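Local structure of clavulanic acid biosynthesis oligopeptide binding protein 2 (2WOL) at residues V307-H312 with R323-A328; P314-V319 with L446-T451; L333-R338 with G345-A350; K401-A406 with L420-L425; G436-V441 with L482-D487. The protein probably binds oligopeptides as an extracellular solute-binding protein of family 5 and belongs to the clavulanic acid biosynthesis pathway of Streptomyces clavuligerus. All coordinates share one frame; numbering follows the deposited sequence. Where two conformers were deposited one is given.

Interaction 1 (V307-H312 with R323-A328); sequences VAMQPH and RAVQYA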
# COMPACT_ATOMS: atom_id res chain seq x y z
N VAL A 307 5.81 -15.12 6.36
CA VAL A 307 7.15 -15.68 6.20
C VAL A 307 7.22 -16.31 4.82
O VAL A 307 6.35 -17.10 4.43
CB VAL A 307 7.47 -16.72 7.30
CG1 VAL A 307 8.82 -17.40 7.03
CG2 VAL A 307 7.48 -16.06 8.68
N ALA A 308 8.26 -15.95 4.06
CA ALA A 308 8.49 -16.52 2.75
C ALA A 308 9.57 -17.58 2.83
O ALA A 308 10.55 -17.42 3.55
CB ALA A 308 8.89 -15.43 1.76
N MET A 309 9.38 -18.67 2.08
CA MET A 309 10.39 -19.72 1.96
C MET A 309 10.90 -19.81 0.52
O MET A 309 10.12 -19.75 -0.43
CB MET A 309 9.84 -21.06 2.44
CG MET A 309 9.82 -21.17 3.95
SD MET A 309 9.01 -22.65 4.56
CE MET A 309 7.29 -22.18 4.49
N GLN A 310 12.22 -19.95 0.39
CA GLN A 310 12.91 -19.77 -0.89
C GLN A 310 13.40 -21.10 -1.47
O GLN A 310 14.38 -21.65 -0.97
CB GLN A 310 14.10 -18.83 -0.70
CG GLN A 310 13.76 -17.34 -0.57
CD GLN A 310 12.73 -17.06 0.51
OE1 GLN A 310 11.57 -16.80 0.21
NE2 GLN A 310 13.16 -17.12 1.77
N PRO A 311 12.71 -21.63 -2.50
CA PRO A 311 13.16 -22.87 -3.14
C PRO A 311 14.60 -22.86 -3.65
O PRO A 311 15.20 -23.93 -3.79
CB PRO A 311 12.17 -23.05 -4.29
CG PRO A 311 10.93 -22.38 -3.80
CD PRO A 311 11.45 -21.15 -3.11
N HIS A 312 15.14 -21.68 -3.93
CA HIS A 312 16.54 -21.55 -4.36
C HIS A 312 17.56 -21.77 -3.23
O HIS A 312 18.77 -21.80 -3.48
CB HIS A 312 16.78 -20.23 -5.10
CG HIS A 312 16.10 -19.04 -4.50
ND1 HIS A 312 14.75 -18.81 -4.64
CD2 HIS A 312 16.59 -18.00 -3.78
CE1 HIS A 312 14.43 -17.68 -4.02
NE2 HIS A 312 15.53 -17.17 -3.49
N ARG A 323 6.01 -27.46 3.77
CA ARG A 323 4.79 -27.83 4.48
C ARG A 323 5.05 -28.15 5.95
O ARG A 323 4.23 -27.82 6.81
CB ARG A 323 4.08 -28.99 3.78
CG ARG A 323 3.50 -28.57 2.43
CD ARG A 323 2.82 -29.71 1.70
NE ARG A 323 2.26 -29.23 0.44
CZ ARG A 323 1.93 -30.00 -0.59
NH1 ARG A 323 2.08 -31.32 -0.54
NH2 ARG A 323 1.45 -29.43 -1.69
N ALA A 324 6.19 -28.77 6.24
CA ALA A 324 6.59 -29.03 7.62
C ALA A 324 6.63 -27.72 8.41
O ALA A 324 6.11 -27.65 9.52
CB ALA A 324 7.94 -29.72 7.67
N VAL A 325 7.22 -26.70 7.81
CA VAL A 325 7.31 -25.39 8.45
C VAL A 325 5.91 -24.80 8.70
O VAL A 325 5.65 -24.27 9.79
CB VAL A 325 8.17 -24.41 7.62
CG1 VAL A 325 8.09 -22.99 8.18
CG2 VAL A 325 9.62 -24.89 7.59
N GLN A 326 5.02 -24.93 7.72
CA GLN A 326 3.66 -24.42 7.88
C GLN A 326 2.94 -25.12 9.04
O GLN A 326 2.35 -24.46 9.89
CB GLN A 326 2.85 -24.57 6.59
CG GLN A 326 3.52 -23.98 5.34
CD GLN A 326 2.86 -22.70 4.83
OE1 GLN A 326 1.85 -22.23 5.35
NE2 GLN A 326 3.43 -22.15 3.76
N TYR A 327 3.03 -26.44 9.10
CA TYR A 327 2.37 -27.21 10.17
C TYR A 327 2.95 -26.91 11.55
O TYR A 327 2.21 -26.93 12.54
CB TYR A 327 2.48 -28.71 9.90
CG TYR A 327 1.51 -29.25 8.88
CD1 TYR A 327 1.98 -29.88 7.72
CD2 TYR A 327 0.13 -29.16 9.07
CE1 TYR A 327 1.11 -30.39 6.78
CE2 TYR A 327 -0.75 -29.67 8.12
CZ TYR A 327 -0.26 -30.29 6.98
OH TYR A 327 -1.13 -30.80 6.03
N ALA A 328 4.25 -26.66 11.62
CA ALA A 328 4.94 -26.46 12.90
C ALA A 328 4.93 -25.01 13.39
O ALA A 328 5.51 -24.70 14.43
CB ALA A 328 6.37 -26.99 12.84
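Met-309 and Val-325 meet tip to tip because of how each is rotated about its first bonds. The methionine has CG anti to its carbonyl carbon; this chi1 (-78°) and a straight chi2 carry SD to the valine, and the fold at chi3 (-82°) turns CE toward Gln-326. Val-325 stands on helix 319-327 with CG1 anti to the backbone N and CG2 beside that N, and its CB points toward the strand. Met-309 SD lies 3.6 Å from Val-325 CB and 3.8 Å from both CG1 and CG2, so the sulfur sits over the fork of the valine rather than against one methyl. Met-309 CE is 3.9 Å from Val-325 CG1 and equally 3.9 Å from Gln-326 NE2, approaching the amide obliquely. NE2 donates to the carbonyls of Ala-521 and Leu-523. Leu-448 of the neighbouring strand 448-453 touches both Met-309 and Val-325, adding a third apolar side chain where helix 319-327 packs on the end of strand 303-309. With no hydrogen bond between the two segments, the evidence is for attachment by dispersion and apolar burial, while the glutamine amide is satisfied by backbone carbonyls.

Interaction 2 (P314-V319 with L446-T451); sequences PPFDNV and LGLLVT
Phe-316 projects from a type I beta turn, Pro-315 to Asn-318, and packs on Gly-447 and Leu-448 near the start of strand 448-453 of the mixed sheet. The turn closes with a backbone bond from Asn-318 N to Pro-315 O, and a cis peptide precedes Pro-315. Packing is tight at the ring. Phe-316 CD1 is 3.5 Å from Gly-447 CA; with no side chain at Gly-447, the ring comes directly onto this carbon, Phe-316 CE1 being 3.6 Å from Gly-447 CA. Leu-448 takes the far end of the ring: its chi1 of -48° sets CG beside the backbone N, and a chi2 of 100°, off a staggered value, brings Leu-448 CD1 to 3.5 Å from Phe-316 CZ, the two side chains crossing at about a right angle. Met-309, Val-321 and Ala-393 also touch the buried phenylalanine.

The solvent side makes a contrast. Pro-314, just before the turn, and Asp-317 within it are exposed and add nothing to the contact with 446-451, while Asn-318 serves the next helix, where its OD1 accepts from His-320 N as an N-cap. One short turn thus sends a single aromatic side chain inward and starts helix 319-327 with a partly exposed polar one. Over the Phe-316 ring itself, Gly-447 O lies above the centre of one face, 3.7 Å from its plane.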
# COMPACT_ATOMS: atom_id res chain seq x y z
N PRO A 314 18.33 -24.62 -0.66
CA PRO A 314 18.09 -25.94 -0.07
C PRO A 314 18.11 -25.90 1.46
O PRO A 314 18.88 -25.12 2.03
CB PRO A 314 19.27 -26.77 -0.61
CG PRO A 314 19.61 -26.12 -1.90
CD PRO A 314 19.43 -24.65 -1.64
N PRO A 315 17.28 -26.72 2.12
CA PRO A 315 16.38 -27.72 1.54
C PRO A 315 14.96 -27.22 1.23
O PRO A 315 14.05 -28.03 1.10
CB PRO A 315 16.32 -28.78 2.65
CG PRO A 315 16.39 -27.97 3.90
CD PRO A 315 17.21 -26.73 3.59
N PHE A 316 14.79 -25.91 1.10
CA PHE A 316 13.46 -25.34 0.87
C PHE A 316 12.95 -25.52 -0.56
O PHE A 316 11.86 -25.08 -0.89
CB PHE A 316 13.40 -23.89 1.33
CG PHE A 316 13.62 -23.73 2.80
CD1 PHE A 316 14.89 -23.49 3.30
CD2 PHE A 316 12.56 -23.89 3.68
CE1 PHE A 316 15.10 -23.37 4.67
CE2 PHE A 316 12.76 -23.77 5.06
CZ PHE A 316 14.04 -23.51 5.55
N ASP A 317 13.76 -26.16 -1.40
CA ASP A 317 13.33 -26.59 -2.73
C ASP A 317 12.29 -27.71 -2.65
O ASP A 317 11.53 -27.93 -3.59
CB ASP A 317 14.53 -27.04 -3.56
CG ASP A 317 15.34 -28.15 -2.88
OD1 ASP A 317 15.81 -27.95 -1.75
OD2 ASP A 317 15.51 -29.22 -3.51
N ASN A 318 12.27 -28.41 -1.52
CA ASN A 318 11.38 -29.54 -1.30
C ASN A 318 10.07 -29.06 -0.68
O ASN A 318 10.07 -28.45 0.39
CB ASN A 318 12.06 -30.59 -0.41
CG ASN A 318 11.31 -31.90 -0.37
OD1 ASN A 318 10.19 -31.96 0.14
ND2 ASN A 318 11.92 -32.96 -0.90
N VAL A 319 8.96 -29.32 -1.37
CA VAL A 319 7.64 -28.88 -0.90
C VAL A 319 7.33 -29.39 0.51
O VAL A 319 6.62 -28.73 1.27
CB VAL A 319 6.50 -29.25 -1.89
CG1 VAL A 319 6.27 -30.76 -1.95
CG2 VAL A 319 5.20 -28.51 -1.53
N LEU A 446 19.31 -17.39 2.88
CA LEU A 446 18.12 -17.08 3.66
C LEU A 446 16.92 -17.90 3.19
O LEU A 446 16.14 -17.46 2.34
CB LEU A 446 17.82 -15.58 3.61
CG LEU A 446 18.99 -14.67 4.01
CD1 LEU A 446 18.66 -13.19 3.83
CD2 LEU A 446 19.45 -14.95 5.44
N GLY A 447 16.80 -19.10 3.75
CA GLY A 447 15.75 -20.05 3.38
C GLY A 447 14.37 -19.59 3.80
O GLY A 447 13.37 -19.96 3.18
N LEU A 448 14.32 -18.80 4.87
CA LEU A 448 13.10 -18.14 5.32
C LEU A 448 13.33 -16.64 5.47
O LEU A 448 14.44 -16.22 5.80
CB LEU A 448 12.62 -18.71 6.67
CG LEU A 448 12.55 -20.22 6.85
CD1 LEU A 448 13.78 -20.70 7.62
CD2 LEU A 448 11.29 -20.63 7.59
N LEU A 449 12.28 -15.86 5.23
CA LEU A 449 12.34 -14.40 5.33
C LEU A 449 11.08 -13.87 5.99
O LEU A 449 9.97 -14.28 5.62
CB LEU A 449 12.47 -13.77 3.94
CG LEU A 449 13.79 -13.99 3.19
CD1 LEU A 449 13.64 -13.64 1.71
CD2 LEU A 449 14.90 -13.15 3.83
N VAL A 450 11.25 -12.97 6.96
CA VAL A 450 10.12 -12.31 7.60
C VAL A 450 9.86 -10.99 6.91
O VAL A 450 10.78 -10.19 6.72
CB VAL A 450 10.39 -12.03 9.11
CG1 VAL A 450 9.20 -11.30 9.75
CG2 VAL A 450 10.68 -13.32 9.85
N THR A 451 8.61 -10.74 6.52
CA THR A 451 8.27 -9.45 5.94
C THR A 451 6.81 -9.08 6.13
O THR A 451 6.02 -9.87 6.66
CB THR A 451 8.69 -9.37 4.44
OG1 THR A 451 8.73 -7.99 4.04
CG2 THR A 451 7.75 -10.15 3.54

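Interaction 3 (L333-R338 with G345-A350); sequences LLQDAR and GDLTTA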
# COMPACT_ATOMS: atom_id res chain seq x y z
N LEU A 333 1.84 -18.00 19.25
CA LEU A 333 3.15 -17.44 19.62
C LEU A 333 3.59 -16.38 18.62
O LEU A 333 4.13 -15.33 19.00
CB LEU A 333 4.20 -18.56 19.69
CG LEU A 333 5.60 -18.23 20.21
CD1 LEU A 333 5.58 -17.97 21.71
CD2 LEU A 333 6.59 -19.35 19.87
N LEU A 334 3.36 -16.65 17.34
CA LEU A 334 3.75 -15.74 16.27
C LEU A 334 2.94 -14.44 16.31
O LEU A 334 3.48 -13.36 16.09
CB LEU A 334 3.65 -16.42 14.90
CG LEU A 334 4.76 -17.45 14.64
CD1 LEU A 334 4.32 -18.52 13.66
CD2 LEU A 334 6.02 -16.76 14.16
N GLN A 335 1.65 -14.57 16.61
CA GLN A 335 0.80 -13.39 16.77
C GLN A 335 1.20 -12.59 18.01
O GLN A 335 1.21 -11.35 17.98
CB GLN A 335 -0.67 -13.80 16.87
CG GLN A 335 -1.61 -12.62 17.02
CD GLN A 335 -3.05 -13.01 16.87
OE1 GLN A 335 -3.48 -14.03 17.42
NE2 GLN A 335 -3.82 -12.21 16.13
N ASP A 336 1.55 -13.28 19.09
CA ASP A 336 2.02 -12.63 20.31
C ASP A 336 3.29 -11.83 20.05
O ASP A 336 3.46 -10.74 20.61
CB ASP A 336 2.21 -13.64 21.44
CG ASP A 336 0.90 -14.11 22.05
OD1 ASP A 336 -0.17 -13.59 21.66
OD2 ASP A 336 0.93 -15.00 22.93
N ALA A 337 4.16 -12.36 19.19
CA ALA A 337 5.37 -11.64 18.78
C ALA A 337 5.02 -10.38 17.99
O ALA A 337 5.80 -9.43 17.97
CB ALA A 337 6.27 -12.56 17.97
N ARG A 338 3.85 -10.39 17.36
CA ARG A 338 3.36 -9.28 16.54
C ARG A 338 2.51 -8.28 17.34
O ARG A 338 2.08 -7.25 16.79
CB ARG A 338 2.58 -9.83 15.33
CG ARG A 338 2.33 -8.82 14.20
CD ARG A 338 3.63 -8.39 13.54
NE ARG A 338 3.65 -6.95 13.28
CZ ARG A 338 4.70 -6.27 12.82
NH1 ARG A 338 5.84 -6.90 12.57
NH2 ARG A 338 4.61 -4.97 12.62
N GLY A 345 -3.00 -7.89 15.51
CA GLY A 345 -3.67 -8.01 14.22
C GLY A 345 -4.67 -9.14 14.19
O GLY A 345 -5.18 -9.57 15.24
N ASP A 346 -4.95 -9.63 12.99
CA ASP A 346 -5.98 -10.62 12.77
C ASP A 346 -5.37 -11.89 12.19
O ASP A 346 -4.83 -11.86 11.08
CB ASP A 346 -7.02 -10.06 11.81
CG ASP A 346 -8.40 -10.55 12.13
OD1 ASP A 346 -8.73 -11.71 11.76
OD2 ASP A 346 -9.16 -9.78 12.75
N LEU A 347 -5.46 -12.99 12.93
CA LEU A 347 -4.92 -14.27 12.46
C LEU A 347 -5.46 -14.60 11.08
O LEU A 347 -6.64 -14.38 10.80
CB LEU A 347 -5.29 -15.40 13.42
CG LEU A 347 -4.45 -15.58 14.67
CD1 LEU A 347 -5.07 -16.67 15.53
CD2 LEU A 347 -3.01 -15.95 14.30
N THR A 348 -4.59 -15.12 10.22
CA THR A 348 -5.01 -15.56 8.90
C THR A 348 -4.27 -16.83 8.49
O THR A 348 -3.09 -16.99 8.81
CB THR A 348 -4.83 -14.44 7.84
OG1 THR A 348 -5.35 -14.89 6.59
CG2 THR A 348 -3.37 -14.06 7.67
N THR A 349 -4.97 -17.71 7.78
CA THR A 349 -4.37 -18.90 7.19
C THR A 349 -4.27 -18.78 5.67
O THR A 349 -3.84 -19.72 4.99
CB THR A 349 -5.16 -20.17 7.54
OG1 THR A 349 -6.48 -20.08 6.98
CG2 THR A 349 -5.28 -20.34 9.05
N ALA A 350 -4.68 -17.64 5.13
CA ALA A 350 -4.55 -17.35 3.71
C ALA A 350 -4.02 -15.93 3.47
O ALA A 350 -3.66 -15.23 4.42
CB ALA A 350 -5.88 -17.57 2.99
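This is a surface contact of mixed polar and apolar character, in which one glutamine on helix 331-337 lies against the short strand 346-347 that follows it in the chain. None of the four touching residues is fully buried. Gln-335 carries the contact from the helix side. Its CG is anti to the backbone N (chi1 -179°) and chi2 stays extended at 170°, so the side chain stretches off the helix and brings its amide to the strand, crossing Leu-347 at about a right angle. The two ends of the amide meet different things. Gln-335 OE1 abuts the leucine branch point, 3.3 Å from Leu-347 CG, and Gln-335 CD lies 3.7 Å from Leu-347 CG. Gln-335 NE2 lies 3.1 Å from Gly-345 O; its weak hydrogen bond goes to Gly-344 O, which places the nitrogen at the backbone leading into the strand. Gly-345 has a positive phi of 72°, a conformation that favours glycine, as the chain turns into the strand.

Asp-346 and Thr-348 pair through their backbones with strand 523-534, whose Val-527 touches Gln-335, and Asp-346 forms a salt bridge to Arg-300. On the helix, Leu-334 packs on Leu-526 and on Val-409 of helix 401-414, so helix 331-337 touches both that helix and strand 523-534.

Interaction 4 (K401-A406 with L420-L425); sequences KFRLVA and LTVKEL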
# COMPACT_ATOMS: atom_id res chain seq x y z
N LYS A 401 10.45 -5.44 15.55
CA LYS A 401 9.27 -6.31 15.58
C LYS A 401 9.43 -7.54 14.70
O LYS A 401 8.92 -8.62 15.02
CB LYS A 401 8.02 -5.52 15.18
CG LYS A 401 6.72 -6.02 15.81
CD LYS A 401 6.65 -5.67 17.29
CE LYS A 401 5.37 -6.20 17.92
NZ LYS A 401 5.47 -6.27 19.41
N PHE A 402 10.13 -7.37 13.58
CA PHE A 402 10.44 -8.48 12.67
C PHE A 402 11.32 -9.51 13.35
O PHE A 402 11.18 -10.71 13.09
CB PHE A 402 11.12 -7.95 11.41
CG PHE A 402 10.18 -7.42 10.36
CD1 PHE A 402 8.92 -6.91 10.71
CD2 PHE A 402 10.56 -7.39 9.03
CE1 PHE A 402 8.06 -6.40 9.74
CE2 PHE A 402 9.71 -6.88 8.05
CZ PHE A 402 8.46 -6.39 8.40
N ARG A 403 12.24 -9.05 14.21
CA ARG A 403 13.14 -9.94 14.95
C ARG A 403 12.37 -10.78 15.97
O ARG A 403 12.64 -11.98 16.11
CB ARG A 403 14.27 -9.15 15.63
CG ARG A 403 15.21 -9.98 16.51
CD ARG A 403 15.87 -11.11 15.72
NE ARG A 403 16.47 -12.12 16.59
CZ ARG A 403 17.78 -12.25 16.80
NH1 ARG A 403 18.65 -11.44 16.21
NH2 ARG A 403 18.23 -13.21 17.60
N LEU A 404 11.42 -10.16 16.66
CA LEU A 404 10.56 -10.89 17.60
C LEU A 404 9.80 -12.01 16.89
O LEU A 404 9.69 -13.12 17.41
CB LEU A 404 9.58 -9.95 18.30
CG LEU A 404 10.14 -8.85 19.21
CD1 LEU A 404 9.00 -8.02 19.78
CD2 LEU A 404 10.99 -9.42 20.34
N VAL A 405 9.29 -11.71 15.70
CA VAL A 405 8.61 -12.71 14.87
C VAL A 405 9.59 -13.83 14.47
O VAL A 405 9.26 -15.02 14.58
CB VAL A 405 7.92 -12.07 13.65
CG1 VAL A 405 7.44 -13.13 12.66
CG2 VAL A 405 6.75 -11.20 14.11
N ALA A 406 10.79 -13.45 14.03
CA ALA A 406 11.82 -14.43 13.68
C ALA A 406 12.12 -15.39 14.84
O ALA A 406 12.20 -16.60 14.63
CB ALA A 406 13.10 -13.74 13.22
N LEU A 420 17.03 -23.18 13.55
CA LEU A 420 17.26 -21.94 12.83
C LEU A 420 18.18 -21.00 13.58
O LEU A 420 18.12 -20.91 14.81
CB LEU A 420 15.94 -21.21 12.55
CG LEU A 420 14.83 -21.90 11.77
CD1 LEU A 420 13.72 -20.90 11.52
CD2 LEU A 420 15.34 -22.47 10.46
N THR A 421 19.02 -20.31 12.82
CA THR A 421 19.71 -19.14 13.33
C THR A 421 19.17 -17.93 12.58
O THR A 421 18.58 -18.06 11.50
CB THR A 421 21.24 -19.26 13.20
OG1 THR A 421 21.57 -19.54 11.84
CG2 THR A 421 21.77 -20.38 14.09
N VAL A 422 19.37 -16.75 13.17
CA VAL A 422 18.75 -15.53 12.67
C VAL A 422 19.81 -14.62 12.05
O VAL A 422 20.85 -14.34 12.67
CB VAL A 422 18.01 -14.78 13.82
CG1 VAL A 422 17.34 -13.54 13.29
CG2 VAL A 422 17.00 -15.70 14.50
N LYS A 423 19.54 -14.16 10.83
CA LYS A 423 20.40 -13.19 10.16
C LYS A 423 19.65 -11.87 10.03
O LYS A 423 18.65 -11.78 9.32
CB LYS A 423 20.85 -13.70 8.78
CG LYS A 423 21.62 -12.68 7.93
CD LYS A 423 22.96 -12.31 8.53
CE LYS A 423 23.63 -11.20 7.74
NZ LYS A 423 24.98 -10.87 8.29
N GLU A 424 20.13 -10.86 10.74
CA GLU A 424 19.53 -9.53 10.67
C GLU A 424 20.12 -8.73 9.52
O GLU A 424 21.34 -8.75 9.29
CB GLU A 424 19.70 -8.77 11.99
CG GLU A 424 18.79 -9.29 13.09
CD GLU A 424 18.95 -8.52 14.39
OE1 GLU A 424 19.97 -7.82 14.57
OE2 GLU A 424 18.04 -8.62 15.24
N LEU A 425 19.25 -8.03 8.80
CA LEU A 425 19.66 -7.18 7.69
C LEU A 425 19.30 -5.73 7.99
O LEU A 425 18.37 -5.47 8.76
CB LEU A 425 19.00 -7.64 6.38
CG LEU A 425 19.23 -9.09 5.93
CD1 LEU A 425 18.31 -9.45 4.77
CD2 LEU A 425 20.70 -9.33 5.57
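Arg-403 lies across Val-422 and Glu-424, presenting a face of its guanidinium to one and an edge to the other. CG is anti to the backbone N, and a bend at chi2 swings the rest of the chain across the strand. Val-422 CG1 sits over one face of the Arg-403 guanidinium, 3.5 Å above its plane and shifted toward the rim, with NE its closest nitrogen at 3.7 Å. Glu-424 approaches at the edge: Arg-403 NH1 to Glu-424 OE2 measures 3.0 Å, a salt bridge whose hydrogen bond is weak and bent, with an angle of 148° at the hydrogen. The carboxylate stands almost upright to the guanidinium, the planes 78° apart, so one oxygen makes the bond and no flat two-oxygen pairing forms. Glu-424 OE2 also lies 3.3 Å from Arg-403 CD.

Both charges have second partners: NE of the arginine bridges to Asp-407 one helical turn on, and OE1 of the glutamate to Arg-399. This network probably steadies the guanidinium over the valine. Deeper in, Ala-406 CB reaches Val-422 CG1 at 4.2 Å, giving the contact an apolar inner side. The helix and strand segments run nearly antiparallel, at 168° with axes 9.9 Å apart, as expected for a beta-alpha-beta crossover, here strand 391-398, helix 401-414 and strand 418-425, whose two strands pair in parallel.

Interaction 5 (G436-V441 with L482-D487); sequences GHPETV and LPELDD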
# COMPACT_ATOMS: atom_id res chain seq x y z
N GLY A 436 14.67 -8.02 -0.19
CA GLY A 436 14.19 -7.69 -1.53
C GLY A 436 15.21 -7.79 -2.65
O GLY A 436 14.93 -7.40 -3.78
N HIS A 437 16.39 -8.31 -2.35
CA HIS A 437 17.38 -8.54 -3.40
C HIS A 437 17.77 -10.01 -3.50
O HIS A 437 18.38 -10.55 -2.58
CB HIS A 437 18.63 -7.68 -3.20
CG HIS A 437 19.41 -7.46 -4.46
ND1 HIS A 437 19.94 -8.50 -5.19
CD2 HIS A 437 19.73 -6.33 -5.12
CE1 HIS A 437 20.56 -8.01 -6.25
NE2 HIS A 437 20.45 -6.69 -6.23
N PRO A 438 17.40 -10.67 -4.62
CA PRO A 438 17.69 -12.09 -4.85
C PRO A 438 19.14 -12.50 -4.60
O PRO A 438 19.38 -13.62 -4.13
CB PRO A 438 17.31 -12.29 -6.31
CG PRO A 438 16.20 -11.31 -6.53
CD PRO A 438 16.63 -10.09 -5.75
N GLU A 439 20.09 -11.62 -4.90
CA GLU A 439 21.51 -11.93 -4.68
C GLU A 439 21.86 -11.96 -3.19
O GLU A 439 22.65 -12.80 -2.75
CB GLU A 439 22.41 -10.91 -5.38
CG GLU A 439 22.44 -11.00 -6.90
CD GLU A 439 23.16 -9.81 -7.54
OE1 GLU A 439 24.21 -9.39 -7.02
OE2 GLU A 439 22.67 -9.31 -8.58
N THR A 440 21.25 -11.05 -2.42
CA THR A 440 21.47 -11.00 -0.97
C THR A 440 20.90 -12.24 -0.30
O THR A 440 21.52 -12.82 0.59
CB THR A 440 20.84 -9.73 -0.35
OG1 THR A 440 21.39 -8.57 -0.97
CG2 THR A 440 21.10 -9.66 1.16
N VAL A 441 19.72 -12.66 -0.75
CA VAL A 441 19.07 -13.86 -0.25
C VAL A 441 19.98 -15.08 -0.45
O VAL A 441 20.14 -15.91 0.44
CB VAL A 441 17.68 -14.07 -0.91
CG1 VAL A 441 17.09 -15.44 -0.57
CG2 VAL A 441 16.72 -12.96 -0.49
N LEU A 482 9.49 -13.13 -3.14
CA LEU A 482 10.66 -13.60 -2.39
C LEU A 482 11.03 -15.05 -2.68
O LEU A 482 12.21 -15.36 -2.84
CB LEU A 482 10.51 -13.33 -0.89
CG LEU A 482 10.29 -11.87 -0.47
CD1 LEU A 482 10.18 -11.75 1.05
CD2 LEU A 482 11.37 -10.93 -1.01
N PRO A 483 10.03 -15.95 -2.77
CA PRO A 483 10.35 -17.32 -3.19
C PRO A 483 10.77 -17.43 -4.65
O PRO A 483 11.21 -18.50 -5.08
CB PRO A 483 9.02 -18.06 -3.00
CG PRO A 483 8.22 -17.21 -2.06
CD PRO A 483 8.60 -15.81 -2.44
N GLU A 484 10.62 -16.34 -5.41
CA GLU A 484 10.85 -16.35 -6.86
C GLU A 484 10.02 -17.45 -7.53
O GLU A 484 10.51 -18.20 -8.38
CB GLU A 484 12.34 -16.46 -7.19
CG GLU A 484 13.15 -15.28 -6.65
CD GLU A 484 14.66 -15.46 -6.78
OE1 GLU A 484 15.11 -16.13 -7.73
OE2 GLU A 484 15.38 -14.90 -5.93
N LEU A 485 8.76 -17.54 -7.12
CA LEU A 485 7.82 -18.47 -7.73
C LEU A 485 7.61 -18.08 -9.18
O LEU A 485 7.33 -16.92 -9.48
CB LEU A 485 6.49 -18.46 -6.97
CG LEU A 485 5.50 -19.58 -7.34
CD1 LEU A 485 6.01 -20.93 -6.87
CD2 LEU A 485 4.11 -19.30 -6.77
N ASP A 486 7.78 -19.05 -10.07
CA ASP A 486 7.56 -18.85 -11.49
C ASP A 486 6.83 -20.06 -12.05
O ASP A 486 7.36 -20.82 -12.86
CB ASP A 486 8.90 -18.61 -12.20
CG ASP A 486 8.74 -18.08 -13.61
OD1 ASP A 486 7.61 -17.71 -14.01
OD2 ASP A 486 9.76 -18.02 -14.33
N ASP A 487 5.59 -20.22 -11.59
CA ASP A 487 4.71 -21.30 -12.01
C ASP A 487 3.90 -20.82 -13.21
O ASP A 487 3.09 -19.90 -13.08
CB ASP A 487 3.79 -21.68 -10.84
CG ASP A 487 2.84 -22.83 -11.16
OD1 ASP A 487 2.71 -23.23 -12.34
OD2 ASP A 487 2.20 -23.33 -10.21
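The carboxylate of Glu-484 reaches the ring of Pro-438 obliquely, while the other flat group here, the His-437 imidazole, is engaged at an edge by its own helix. Glu-439 N donates to His-437 ND1 over 3.1 Å and lies only 1° out of the imidazole plane, so the acceptor is the in-plane ring nitrogen and the histidine acts as N-cap of helix 438-444. Directly after the cap, Pro-438 offers its ring carbons to the glutamate. Glu-484 OE2 is 3.3 Å from Pro-438 CB and 3.7 Å from Pro-438 CG, a close carbon-to-oxygen packing. The glutamate gets there with an extended chain beyond CG (chi2 171°) from a backbone of positive phi (53°). Leu-482, two residues earlier, covers Gly-436 with a methyl, Leu-482 CD2 lying 4.3 Å from Gly-436 CA.

The polar end of Glu-484 is held by Arg-442 of the same helix as Pro-438: OE2 forms a salt bridge to NH1, and that nitrogen also donates to Pro-438 O. The chemistry therefore divides: Leu-482 gives Gly-436 an apolar cover, while the proline ring carbons meet an oxygen of a carboxylate whose charge is probably balanced by the arginine.

Interactions 1 to 4 all reach one mixed sheet; 1 and 2 are buried where strands 303-309 and 448-453 pair. Gln-310 N and Gly-447 O, 3.0 Å apart, probably bond between them, and both use apolar or aromatic side chains. Interaction 5, also largely buried, flanks them through the loop at Leu-482 and adds an arginine-held carboxylate to its apolar cover. Interactions 3 and 4 lie nearer the surface and rely more on polar side chains, an amide in one and a salt bridge in the other; they touch where Arg-338 packs on Lys-401 and Phe-402. Interaction 4 also meets interaction 2 through Leu-420 and Leu-448, whereas interactions 3 and 5 stay about 13 Å apart at their nearest atoms.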